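PDB 4LFU: regulatory protein SdiA from Escherichia coli, which activates transcription of the ftsQAZ cell-division genes and, as a LuxR-type receptor, responds to acyl-homoserine lactone autoinducers made by other bacteria. Local coordinates for residues Q121-F132 / Q155-M166; H113-Q121 / F132-A140. All blocks are in the same frame, centred on the assembly; numbering follows the deposited sequence.

Interaction 1. Residues Q121-F132 / Q155-M166; sequences QYLMLPNRALGF and QLLVRESLMALM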
loop_
_atom_site.group_PDB
_atom_site.type_symbol
_atom_site.label_atom_id
_atom_site.label_comp_id
_atom_site.label_asym_id
_atom_site.label_seq_id
_atom_site.Cartn_x
_atom_site.Cartn_y
_atom_site.Cartn_z
ATOM N N GLN A 121 9.216 12.069 -4.307
ATOM C CA GLN A 121 8.891 10.670 -4.522
ATOM C C GLN A 121 7.989 10.198 -3.382
ATOM O O GLN A 121 8.211 10.554 -2.246
ATOM C CB GLN A 121 10.148 9.815 -4.578
ATOM C CG GLN A 121 9.857 8.368 -4.953
ATOM C CD GLN A 121 9.800 8.142 -6.444
ATOM O OE1 GLN A 121 10.337 8.922 -7.234
ATOM N NE2 GLN A 121 9.153 7.056 -6.841
ATOM N N TYR A 122 6.977 9.392 -3.690
ATOM C CA TYR A 122 6.144 8.843 -2.624
ATOM C C TYR A 122 5.897 7.325 -2.660
ATOM O O TYR A 122 6.034 6.671 -3.717
ATOM C CB TYR A 122 4.837 9.627 -2.476
ATOM C CG TYR A 122 3.623 8.979 -3.072
ATOM C CD1 TYR A 122 2.672 8.326 -2.267
ATOM C CD2 TYR A 122 3.400 9.047 -4.427
ATOM C CE1 TYR A 122 1.544 7.709 -2.843
ATOM C CE2 TYR A 122 2.311 8.455 -5.003
ATOM C CZ TYR A 122 1.385 7.795 -4.219
ATOM O OH TYR A 122 0.296 7.255 -4.867
ATOM N N LEU A 123 5.559 6.795 -1.479
ATOM C CA LEU A 123 5.229 5.401 -1.273
ATOM C C LEU A 123 4.179 5.226 -0.177
ATOM O O LEU A 123 4.260 5.856 0.902
ATOM C CB LEU A 123 6.479 4.611 -0.846
ATOM C CG LEU A 123 6.261 3.093 -0.757
ATOM C CD1 LEU A 123 5.969 2.530 -2.138
ATOM C CD2 LEU A 123 7.434 2.367 -0.118
ATOM N N MET A 124 3.223 4.342 -0.439
ATOM C CA MET A 124 2.342 3.876 0.617
ATOM C C MET A 124 3.003 2.742 1.364
ATOM O O MET A 124 3.410 1.762 0.763
ATOM C CB MET A 124 1.009 3.377 0.076
ATOM C CG MET A 124 0.181 2.746 1.198
ATOM S SD MET A 124 -1.534 2.588 0.749
ATOM C CE MET A 124 -1.480 1.274 -0.478
ATOM N N LEU A 125 3.076 2.871 2.685
ATOM C CA LEU A 125 3.697 1.842 3.541
ATOM C C LEU A 125 2.756 0.663 3.904
ATOM O O LEU A 125 1.528 0.774 3.747
ATOM C CB LEU A 125 4.300 2.503 4.786
ATOM C CG LEU A 125 5.289 3.619 4.432
ATOM C CD1 LEU A 125 5.497 4.545 5.617
ATOM C CD2 LEU A 125 6.605 3.053 3.918
ATOM N N PRO A 126 3.325 -0.459 4.416
ATOM C CA PRO A 126 2.465 -1.623 4.785
ATOM C C PRO A 126 1.370 -1.260 5.797
ATOM O O PRO A 126 0.337 -1.922 5.841
ATOM C CB PRO A 126 3.455 -2.639 5.390
ATOM C CG PRO A 126 4.839 -2.210 4.825
ATOM C CD PRO A 126 4.758 -0.709 4.696
ATOM N N ASN A 127 1.586 -0.200 6.575
ATOM C CA ASN A 127 0.605 0.255 7.564
ATOM C C ASN A 127 -0.378 1.304 7.013
ATOM O O ASN A 127 -1.241 1.828 7.746
ATOM C CB ASN A 127 1.310 0.754 8.830
ATOM C CG ASN A 127 2.171 2.007 8.597
ATOM O OD1 ASN A 127 2.261 2.534 7.486
ATOM N ND2 ASN A 127 2.803 2.484 9.665
ATOM N N ARG A 128 -0.246 1.571 5.702
ATOM C CA ARG A 128 -1.100 2.516 4.947
ATOM C C ARG A 128 -0.755 3.995 5.205
ATOM O O ARG A 128 -1.475 4.896 4.776
ATOM C CB ARG A 128 -2.581 2.254 5.201
ATOM C CG ARG A 128 -3.130 1.033 4.527
ATOM C CD ARG A 128 -2.721 -0.246 5.234
ATOM N NE ARG A 128 -3.664 -1.316 4.935
ATOM C CZ ARG A 128 -3.310 -2.558 4.655
ATOM N NH1 ARG A 128 -2.027 -2.900 4.695
ATOM N NH2 ARG A 128 -4.241 -3.457 4.376
ATOM N N ALA A 129 0.343 4.247 5.908
ATOM C CA ALA A 129 0.855 5.610 6.005
ATOM C C ALA A 129 1.369 5.974 4.629
ATOM O O ALA A 129 1.790 5.102 3.868
ATOM C CB ALA A 129 1.968 5.702 7.039
ATOM N N LEU A 130 1.335 7.258 4.295
ATOM C CA LEU A 130 1.875 7.696 3.015
ATOM C C LEU A 130 3.135 8.481 3.290
ATOM O O LEU A 130 3.104 9.495 4.008
ATOM C CB LEU A 130 0.853 8.556 2.244
ATOM C CG LEU A 130 -0.464 7.946 1.743
ATOM C CD1 LEU A 130 -1.260 9.039 1.068
ATOM C CD2 LEU A 130 -0.223 6.819 0.737
ATOM N N GLY A 131 4.243 8.002 2.737
ATOM C CA GLY A 131 5.521 8.652 2.919
ATOM C C GLY A 131 5.886 9.424 1.676
ATOM O O GLY A 131 5.691 8.947 0.543
ATOM N N PHE A 132 6.387 10.637 1.893
ATOM C CA PHE A 132 6.805 11.540 0.814
ATOM C C PHE A 132 8.252 11.978 1.048
ATOM O O PHE A 132 8.581 12.530 2.096
ATOM C CB PHE A 132 5.909 12.781 0.785
ATOM C CG PHE A 132 4.454 12.485 0.494
ATOM C CD1 PHE A 132 3.963 12.583 -0.802
ATOM C CD2 PHE A 132 3.573 12.119 1.523
ATOM C CE1 PHE A 132 2.642 12.289 -1.075
ATOM C CE2 PHE A 132 2.215 11.857 1.261
ATOM C CZ PHE A 132 1.759 11.933 -0.028
ATOM N N GLN A 155 13.121 6.159 -5.771
ATOM C CA GLN A 155 12.234 5.044 -5.478
ATOM C C GLN A 155 12.777 4.243 -4.331
ATOM O O GLN A 155 12.039 3.950 -3.404
ATOM C CB GLN A 155 12.041 4.123 -6.675
ATOM C CG GLN A 155 10.797 4.359 -7.448
ATOM C CD GLN A 155 10.680 3.403 -8.613
ATOM O OE1 GLN A 155 10.693 2.185 -8.426
ATOM N NE2 GLN A 155 10.577 3.947 -9.830
ATOM N N LEU A 156 14.068 3.915 -4.404
ATOM C CA LEU A 156 14.775 3.163 -3.345
ATOM C C LEU A 156 14.933 3.946 -2.045
ATOM O O LEU A 156 14.685 3.401 -0.965
ATOM C CB LEU A 156 16.144 2.649 -3.854
ATOM C CG LEU A 156 17.067 1.761 -3.000
ATOM C CD1 LEU A 156 18.138 1.109 -3.887
ATOM C CD2 LEU A 156 17.750 2.523 -1.818
ATOM N N LEU A 157 15.330 5.219 -2.154
ATOM C CA LEU A 157 15.564 6.098 -0.986
ATOM C C LEU A 157 14.353 6.301 -0.123
ATOM O O LEU A 157 14.461 6.263 1.087
ATOM C CB LEU A 157 16.097 7.474 -1.411
ATOM C CG LEU A 157 17.517 7.456 -1.987
ATOM C CD1 LEU A 157 17.863 8.823 -2.599
ATOM C CD2 LEU A 157 18.511 7.082 -0.925
ATOM N N VAL A 158 13.198 6.525 -0.744
ATOM C CA VAL A 158 11.971 6.704 0.029
ATOM C C VAL A 158 11.552 5.393 0.697
ATOM O O VAL A 158 11.106 5.417 1.845
ATOM C CB VAL A 158 10.801 7.386 -0.787
ATOM C CG1 VAL A 158 10.287 6.512 -1.902
ATOM C CG2 VAL A 158 9.644 7.807 0.137
ATOM N N ARG A 159 11.713 4.268 0.001
ATOM C CA ARG A 159 11.302 2.977 0.540
ATOM C C ARG A 159 12.181 2.564 1.693
ATOM O O ARG A 159 11.698 2.289 2.781
ATOM C CB ARG A 159 11.334 1.889 -0.540
ATOM C CG ARG A 159 10.658 0.598 -0.114
ATOM C CD ARG A 159 11.145 -0.573 -0.939
ATOM N NE ARG A 159 10.364 -1.783 -0.675
ATOM C CZ ARG A 159 10.602 -2.649 0.308
ATOM N NH1 ARG A 159 11.609 -2.461 1.153
ATOM N NH2 ARG A 159 9.823 -3.715 0.450
ATOM N N GLU A 160 13.483 2.548 1.447
ATOM C CA GLU A 160 14.468 2.041 2.431
ATOM C C GLU A 160 14.564 2.895 3.677
ATOM O O GLU A 160 14.652 2.354 4.783
ATOM C CB GLU A 160 15.860 1.870 1.806
ATOM C CG GLU A 160 15.907 0.798 0.720
ATOM C CD GLU A 160 15.211 -0.490 1.142
ATOM O OE1 GLU A 160 15.630 -1.099 2.162
ATOM O OE2 GLU A 160 14.254 -0.901 0.452
ATOM N N SER A 161 14.517 4.222 3.514
ATOM C CA SER A 161 14.558 5.107 4.682
ATOM C C SER A 161 13.364 4.861 5.587
ATOM O O SER A 161 13.513 4.725 6.782
ATOM C CB SER A 161 14.694 6.588 4.292
ATOM O OG SER A 161 13.598 7.062 3.518
ATOM N N LEU A 162 12.183 4.750 5.001
ATOM C CA LEU A 162 10.978 4.544 5.783
ATOM C C LEU A 162 10.814 3.099 6.267
ATOM O O LEU A 162 10.223 2.880 7.317
ATOM C CB LEU A 162 9.741 4.998 5.003
ATOM C CG LEU A 162 9.570 6.495 4.728
ATOM C CD1 LEU A 162 8.528 6.743 3.665
ATOM C CD2 LEU A 162 9.230 7.236 6.000
ATOM N N MET A 163 11.326 2.122 5.511
ATOM C CA MET A 163 11.409 0.729 6.026
ATOM C C MET A 163 12.381 0.600 7.201
ATOM O O MET A 163 12.041 -0.024 8.221
ATOM C CB MET A 163 11.726 -0.286 4.922
ATOM C CG MET A 163 10.587 -0.478 3.879
ATOM S SD MET A 163 8.906 -0.758 4.520
ATOM C CE MET A 163 9.143 -2.272 5.463
ATOM N N ALA A 164 13.566 1.222 7.088
ATOM C CA ALA A 164 14.478 1.333 8.228
ATOM C C ALA A 164 13.798 1.977 9.426
ATOM O O ALA A 164 13.839 1.442 10.531
ATOM C CB ALA A 164 15.736 2.106 7.852
ATOM N N LEU A 165 13.160 3.124 9.227
ATOM C CA LEU A 165 12.481 3.801 10.344
ATOM C C LEU A 165 11.321 3.001 10.947
ATOM O O LEU A 165 11.015 3.158 12.116
ATOM C CB LEU A 165 12.021 5.217 9.939
ATOM C CG LEU A 165 13.131 6.238 9.636
ATOM C CD1 LEU A 165 12.627 7.334 8.707
ATOM C CD2 LEU A 165 13.694 6.830 10.908
ATOM N N MET A 166 10.663 2.173 10.135
ATOM C CA MET A 166 9.638 1.256 10.632
ATOM C C MET A 166 10.258 0.166 11.499
ATOM O O MET A 166 9.749 -0.115 12.581
ATOM C CB MET A 166 8.823 0.638 9.493
ATOM C CG MET A 166 7.586 1.464 9.118
ATOM S SD MET A 166 6.536 0.663 7.892
ATOM C CE MET A 166 5.396 -0.246 8.930
HETATM O O HOH W 1 9.034 6.599 -10.165
#
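Q121 lays its side chain over V158 and Q155 of helix 155-166. CB points toward the helix; with CG anti to the backbone N (chi1 -174°), the chain leaves across V158, where CG lies 3.6 Å from V158 CG1 and the two side chains cross at about a right angle. The bend at chi2 then carries CD to the first turn of the segment, within 4.0 Å of Q155 CG. At the tip the amide divides: NE2 sits 3.2 Å from Q155 CG, a close but non-bonded approach, and it also donates weakly to a water that accepts from Q155 NE2, while OE1 is hydrogen-bonded to H92 ND1. No direct hydrogen bond joins the two segments, so apolar packing carries the remainder.

Helix 155-166 belongs to the layer of helices lying on one side of the antiparallel sheet in the autoinducer-binding domain, a GAF-like alpha/beta fold. Strand 121-124 runs at 46° to the helix, with the axes 7.9 Å apart at closest approach. L162 CD1 lies 3.6 Å from G131 CA, using the space that a glycine offers on this face of the hairpin. Beside it, L125 CD2 meets L162 CB, and L123 CD2 lies against the aliphatic start of R159, whose NH1 forms a salt bridge with E160 OE2.

At the hairpin end, a type I turn from L125 to R128 presents P126 and N127 to the methionines. P126 CD is 3.9 Å from M166 SD, the two side chains sliding past each other in opposite directions. M166 CE touches the N127 amide, which is engaged through its polar atoms: OD1 accepts from A129 N in an Asx turn, and ND2 donates to V173 O.

Interaction 2. Residues H113-Q121 / F132-A140; sequences HGLRRGVTQ and FLSFSRCSA
R117-Q121 and L133-R137 pair antiparallel, their strand axes 4.5 Å apart and their directions 173° apart, with hydrogen-bonded pairs at R117-R137, V119-F135 and Q121-L133. Where strand 117-121 begins, the regular pairing gives way to a classic beta bulge: R116 N and R117 N both donate to R137 O, at 3.0 and 3.1 Å. G114, at positive phi, closes helix 104-112 in a Schellman motif just before this bulge.

On the face bearing T120 and S134, the two hydroxyls meet at 2.8 Å, OG1 to OG. T120 places OG1 anti to its carbonyl carbon (chi1 -50°), and that oxygen is also hydrogen-bonded to W95 NE1. L115 CD2 comes within 3.5 Å of S136 OG, which has its own hydrogen bond to Y63 OH. G118, with no side chain, lets its CA lie 3.0 Å from F135 O.

On the other face, V119 and F135 lie side by side and point the same way, CG1 being 3.9 Å from F135 CB. Nearer the bulge, A140 CB covers one face of the R117 guanidinium, offset toward its rim. The R137 guanidinium turns instead to E38 O and to the ring of Y39.

The chemistry thus differs between the faces in mid-strand. Hydroxyls line one, where the S134 side chain is about 4 Å from a bound tetraethylene glycol, probably from crystallisation, which may mark a pocket; on the other, V119, L133 and F135 pack on apolar side chains of the helices (M154, I30, A34), with R117 and R137 toward the bulge end.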
loop_
_atom_site.group_PDB
_atom_site.type_symbol
_atom_site.label_atom_id
_atom_site.label_comp_id
_atom_site.label_asym_id
_atom_site.label_seq_id
_atom_site.Cartn_x
_atom_site.Cartn_y
_atom_site.Cartn_z
ATOM N N HIS A 113 12.009 33.098 -0.588
ATOM C CA HIS A 113 13.067 32.708 0.331
ATOM C C HIS A 113 14.215 32.014 -0.382
ATOM O O HIS A 113 15.219 31.613 0.247
ATOM C CB HIS A 113 12.495 31.849 1.465
ATOM C CG HIS A 113 11.629 32.624 2.406
ATOM N ND1 HIS A 113 10.339 32.999 2.091
ATOM C CD2 HIS A 113 11.883 33.137 3.632
ATOM C CE1 HIS A 113 9.827 33.683 3.095
ATOM N NE2 HIS A 113 10.741 33.781 4.044
ATOM N N GLY A 114 14.072 31.857 -1.695
ATOM C CA GLY A 114 15.176 31.373 -2.509
ATOM C C GLY A 114 15.037 30.014 -3.157
ATOM O O GLY A 114 15.941 29.600 -3.873
ATOM N N LEU A 115 13.933 29.307 -2.914
ATOM C CA LEU A 115 13.686 28.014 -3.581
ATOM C C LEU A 115 13.314 28.172 -5.060
ATOM O O LEU A 115 12.455 28.989 -5.422
ATOM C CB LEU A 115 12.586 27.201 -2.874
ATOM C CG LEU A 115 12.838 26.311 -1.653
ATOM C CD1 LEU A 115 11.570 25.502 -1.375
ATOM C CD2 LEU A 115 14.051 25.384 -1.821
ATOM N N ARG A 116 13.925 27.343 -5.902
ATOM C CA ARG A 116 13.671 27.385 -7.353
ATOM C C ARG A 116 13.178 26.053 -7.946
ATOM O O ARG A 116 12.380 26.051 -8.862
ATOM C CB ARG A 116 14.927 27.893 -8.115
ATOM C CG ARG A 116 15.309 29.393 -7.841
ATOM C CD ARG A 116 14.233 30.383 -8.322
ATOM N NE ARG A 116 14.562 31.791 -8.039
ATOM C CZ ARG A 116 14.098 32.502 -7.004
ATOM N NH1 ARG A 116 13.275 31.953 -6.120
ATOM N NH2 ARG A 116 14.465 33.774 -6.841
ATOM N N ARG A 117 13.661 24.932 -7.418
ATOM C CA ARG A 117 13.493 23.623 -8.056
ATOM C C ARG A 117 13.404 22.520 -6.996
ATOM O O ARG A 117 13.956 22.650 -5.893
ATOM C CB ARG A 117 14.675 23.316 -9.015
ATOM C CG ARG A 117 14.909 24.301 -10.198
ATOM C CD ARG A 117 13.883 24.159 -11.335
ATOM N NE ARG A 117 14.180 25.051 -12.465
ATOM C CZ ARG A 117 13.718 26.299 -12.629
ATOM N NH1 ARG A 117 12.917 26.870 -11.733
ATOM N NH2 ARG A 117 14.072 27.001 -13.702
ATOM N N GLY A 118 12.697 21.443 -7.333
ATOM C CA GLY A 118 12.644 20.267 -6.470
ATOM C C GLY A 118 11.919 19.098 -7.097
ATOM O O GLY A 118 11.453 19.172 -8.216
ATOM N N VAL A 119 11.807 18.022 -6.339
ATOM C CA VAL A 119 11.239 16.786 -6.823
ATOM C C VAL A 119 10.658 16.017 -5.620
ATOM O O VAL A 119 11.187 16.101 -4.518
ATOM C CB VAL A 119 12.334 15.982 -7.569
ATOM C CG1 VAL A 119 13.500 15.646 -6.639
ATOM C CG2 VAL A 119 11.756 14.729 -8.235
ATOM N N THR A 120 9.571 15.292 -5.809
ATOM C CA THR A 120 9.057 14.458 -4.715
ATOM C C THR A 120 8.851 13.006 -5.170
ATOM O O THR A 120 8.410 12.745 -6.290
ATOM C CB THR A 120 7.764 15.053 -4.105
ATOM O OG1 THR A 120 7.997 16.429 -3.810
ATOM C CG2 THR A 120 7.347 14.338 -2.807
ATOM N N GLN A 121 9.216 12.069 -4.307
ATOM C CA GLN A 121 8.891 10.670 -4.522
ATOM C C GLN A 121 7.989 10.198 -3.382
ATOM O O GLN A 121 8.211 10.554 -2.246
ATOM C CB GLN A 121 10.148 9.815 -4.578
ATOM C CG GLN A 121 9.857 8.368 -4.953
ATOM C CD GLN A 121 9.800 8.142 -6.444
ATOM O OE1 GLN A 121 10.337 8.922 -7.234
ATOM N NE2 GLN A 121 9.153 7.056 -6.841
ATOM N N PHE A 132 6.387 10.637 1.893
ATOM C CA PHE A 132 6.805 11.540 0.814
ATOM C C PHE A 132 8.252 11.978 1.048
ATOM O O PHE A 132 8.581 12.530 2.096
ATOM C CB PHE A 132 5.909 12.781 0.785
ATOM C CG PHE A 132 4.454 12.485 0.494
ATOM C CD1 PHE A 132 3.963 12.583 -0.802
ATOM C CD2 PHE A 132 3.573 12.119 1.523
ATOM C CE1 PHE A 132 2.642 12.289 -1.075
ATOM C CE2 PHE A 132 2.215 11.857 1.261
ATOM C CZ PHE A 132 1.759 11.933 -0.028
ATOM N N LEU A 133 9.114 11.749 0.069
ATOM C CA LEU A 133 10.478 12.260 0.142
ATOM C C LEU A 133 10.677 13.364 -0.904
ATOM O O LEU A 133 10.557 13.117 -2.092
ATOM C CB LEU A 133 11.492 11.128 -0.070
ATOM C CG LEU A 133 12.976 11.547 -0.108
ATOM C CD1 LEU A 133 13.454 12.086 1.236
ATOM C CD2 LEU A 133 13.806 10.362 -0.559
ATOM N N SER A 134 10.977 14.572 -0.447
ATOM C CA SER A 134 11.195 15.723 -1.326
ATOM C C SER A 134 12.634 16.145 -1.280
ATOM O O SER A 134 13.231 16.140 -0.222
ATOM C CB SER A 134 10.373 16.897 -0.857
ATOM O OG SER A 134 9.030 16.737 -1.223
ATOM N N PHE A 135 13.195 16.477 -2.435
ATOM C CA PHE A 135 14.477 17.193 -2.515
ATOM C C PHE A 135 14.223 18.568 -3.118
ATOM O O PHE A 135 13.397 18.712 -4.009
ATOM C CB PHE A 135 15.481 16.461 -3.410
ATOM C CG PHE A 135 15.970 15.132 -2.861
ATOM C CD1 PHE A 135 16.034 14.893 -1.490
ATOM C CD2 PHE A 135 16.400 14.135 -3.730
ATOM C CE1 PHE A 135 16.489 13.679 -0.995
ATOM C CE2 PHE A 135 16.883 12.922 -3.234
ATOM C CZ PHE A 135 16.920 12.702 -1.863
ATOM N N SER A 136 14.926 19.584 -2.638
ATOM C CA SER A 136 14.770 20.920 -3.216
ATOM C C SER A 136 16.091 21.660 -3.335
ATOM O O SER A 136 17.051 21.330 -2.686
ATOM C CB SER A 136 13.737 21.758 -2.453
ATOM O OG SER A 136 14.163 22.002 -1.135
ATOM N N ARG A 137 16.098 22.675 -4.173
ATOM C CA ARG A 137 17.299 23.369 -4.558
ATOM C C ARG A 137 16.986 24.856 -4.740
ATOM O O ARG A 137 15.908 25.236 -5.259
ATOM C CB ARG A 137 17.795 22.764 -5.871
ATOM C CG ARG A 137 19.188 23.129 -6.233
ATOM C CD ARG A 137 19.763 22.139 -7.220
ATOM N NE ARG A 137 18.929 21.949 -8.392
ATOM C CZ ARG A 137 18.837 20.802 -9.060
ATOM N NH1 ARG A 137 18.048 20.720 -10.127
ATOM N NH2 ARG A 137 19.522 19.729 -8.664
ATOM N N CYS A 138 17.941 25.682 -4.324
ATOM C CA CYS A 138 17.842 27.131 -4.468
ATOM C C CYS A 138 18.312 27.631 -5.824
ATOM O O CYS A 138 18.181 28.815 -6.116
ATOM C CB CYS A 138 18.620 27.835 -3.354
ATOM S SG CYS A 138 17.988 27.461 -1.697
ATOM N N SER A 139 18.850 26.733 -6.646
ATOM C CA SER A 139 19.438 27.101 -7.935
ATOM C C SER A 139 18.565 26.678 -9.107
ATOM O O SER A 139 18.125 25.536 -9.202
ATOM C CB SER A 139 20.852 26.524 -8.083
ATOM O OG SER A 139 21.227 26.450 -9.455
ATOM N N ALA A 140 18.336 27.628 -10.000
ATOM C CA ALA A 140 17.455 27.442 -11.143
ATOM C C ALA A 140 18.228 26.917 -12.352
ATOM O O ALA A 140 17.674 26.818 -13.452
ATOM C CB ALA A 140 16.750 28.764 -11.484
#

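From the N terminus, the chain enters interaction 2 at H113, just after helix 104-112, and passes through Q121 directly into interaction 1, turning between L125 and R128. It then returns along strand 130-137, so that F132-A140 pairs with H113-Q121 and closes a short loop of ten residues. Only later does helix 147-167 bring Q155-M166 back over the hairpin, closing interaction 1 across 22 residues. The segments alternate, so the two contacts cross, sharing Q121 and F132. Their centres are 19 Å apart, yet L133 CB meets V158 CG2 at 3.8 Å. Together they join the two hairpin strands to each other and to the helix layer.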